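PDB 6WXU: dual oxidase maturation factor 1 from Mus musculus, which probably supports the maturation of the dual oxidase DUOX1 and its transport from the endoplasmic reticulum to the plasma membrane. Local coordinates for residues B[222-225]-B[226-229]. Sequence-based numbering, arbitrary orientation.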
loop_
_atom_site.group_PDB
_atom_site.type_symbol
_atom_site.label_atom_id
_atom_site.label_comp_id
_atom_site.label_asym_id
_atom_site.label_seq_id
_atom_site.Cartn_x
_atom_site.Cartn_y
_atom_site.Cartn_z
ATOM N N PHE B 222 -37.101 -9.603 2.921
ATOM C CA PHE B 222 -36.935 -11.047 3.055
ATOM C C PHE B 222 -35.474 -11.454 2.931
ATOM O O PHE B 222 -35.008 -12.344 3.648
ATOM C CB PHE B 222 -37.774 -11.777 2.011
ATOM C CG PHE B 222 -37.384 -13.211 1.826
ATOM C CD1 PHE B 222 -37.787 -14.171 2.735
ATOM C CD2 PHE B 222 -36.609 -13.601 0.747
ATOM C CE1 PHE B 222 -37.427 -15.489 2.570
ATOM C CE2 PHE B 222 -36.246 -14.918 0.582
ATOM C CZ PHE B 222 -36.656 -15.862 1.493
ATOM N N PHE B 223 -34.739 -10.826 2.016
ATOM C CA PHE B 223 -33.334 -11.178 1.841
ATOM C C PHE B 223 -32.510 -10.795 3.061
ATOM O O PHE B 223 -31.686 -11.583 3.533
ATOM C CB PHE B 223 -32.769 -10.518 0.589
ATOM C CG PHE B 223 -32.969 -11.325 -0.648
ATOM C CD1 PHE B 223 -32.231 -12.468 -0.860
ATOM C CD2 PHE B 223 -33.899 -10.949 -1.592
ATOM C CE1 PHE B 223 -32.415 -13.218 -1.992
ATOM C CE2 PHE B 223 -34.086 -11.697 -2.726
ATOM C CZ PHE B 223 -33.344 -12.831 -2.926
ATOM N N PHE B 224 -32.712 -9.587 3.588
ATOM C CA PHE B 224 -31.892 -9.169 4.717
ATOM C C PHE B 224 -32.285 -9.857 6.014
ATOM O O PHE B 224 -31.451 -9.958 6.915
ATOM C CB PHE B 224 -31.956 -7.661 4.915
ATOM C CG PHE B 224 -30.935 -7.142 5.886
ATOM C CD1 PHE B 224 -29.641 -6.893 5.475
ATOM C CD2 PHE B 224 -31.264 -6.911 7.208
ATOM C CE1 PHE B 224 -28.699 -6.424 6.357
ATOM C CE2 PHE B 224 -30.323 -6.441 8.094
ATOM C CZ PHE B 224 -29.040 -6.199 7.667
ATOM N N SER B 225 -33.517 -10.336 6.137
ATOM C CA SER B 225 -33.915 -10.976 7.382
ATOM C C SER B 225 -33.353 -12.382 7.537
ATOM O O SER B 225 -33.663 -13.042 8.532
ATOM C CB SER B 225 -35.436 -11.022 7.491
ATOM O OG SER B 225 -35.972 -11.996 6.620
ATOM N N MET B 226 -32.546 -12.857 6.592
ATOM C CA MET B 226 -31.878 -14.146 6.711
ATOM C C MET B 226 -30.547 -14.052 7.439
ATOM O O MET B 226 -29.743 -14.983 7.356
ATOM C CB MET B 226 -31.658 -14.764 5.331
ATOM C CG MET B 226 -32.927 -15.146 4.608
ATOM S SD MET B 226 -32.593 -16.087 3.108
ATOM C CE MET B 226 -31.355 -15.059 2.330
ATOM N N THR B 227 -30.293 -12.948 8.139
ATOM C CA THR B 227 -29.063 -12.766 8.891
ATOM C C THR B 227 -29.272 -12.743 10.394
ATOM O O THR B 227 -28.327 -13.023 11.134
ATOM C CB THR B 227 -28.376 -11.458 8.480
ATOM O OG1 THR B 227 -29.228 -10.357 8.807
ATOM C CG2 THR B 227 -28.112 -11.444 6.998
ATOM N N THR B 228 -30.478 -12.416 10.859
ATOM C CA THR B 228 -30.707 -12.252 12.290
ATOM C C THR B 228 -30.486 -13.549 13.052
ATOM O O THR B 228 -30.183 -13.523 14.249
ATOM C CB THR B 228 -32.121 -11.728 12.531
ATOM O OG1 THR B 228 -33.073 -12.739 12.180
ATOM C CG2 THR B 228 -32.365 -10.501 11.681
ATOM N N SER B 229 -30.632 -14.687 12.385
ATOM C CA SER B 229 -30.444 -15.981 13.022
ATOM C C SER B 229 -28.982 -16.388 13.111
ATOM O O SER B 229 -28.692 -17.528 13.487
ATOM C CB SER B 229 -31.237 -17.050 12.271
ATOM O OG SER B 229 -30.854 -17.100 10.907
#
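Thr227 OG1 donates a hydrogen bond of 2.9 Å to Phe224 O, meeting that oxygen almost head-on, with a C=O...donor angle of 173°. A chi1 of 63° sets the hydroxyl between the threonine's own backbone N and carbonyl carbon, from where it reaches back three residues. Thr227 N adds a weak bond to Phe224 O, 3.4 Å long and bent to 139° at the hydrogen, so one carbonyl takes two donors from one residue. Met226 N bonds weakly to Phe223 O, also at 3.4 Å. Just past the helix end, Ser225 OG turns back to Phe222 O at 3.1 Å, lying above the carbonyl plane.

Thr227 OG1 also sits over one face of the Phe224 ring, near its rim, 4.1 Å from CE2. A valine in place of Thr227 would probably cost Phe224 O its shorter bond and leave the turn held less firmly, by the weak backbone bond. Farther out, Met226 folds back along the helix, so that SD approaches the Phe222 ring obliquely, 4.9 Å from its centroid, a Met-aromatic contact; the bend at chi3 then turns CE toward Phe223 CD1, 4.2 Å away. Helix 170-199 packs against Thr227 through Tyr173 and Ala176. The backbone angles of Ser225 and Met226 make Phe224 to Thr227 a type I beta turn, closed by the weak Thr227 N bond, ending helix 203-224 where the predicted transmembrane segment gives way to a region predicted to be extracellular.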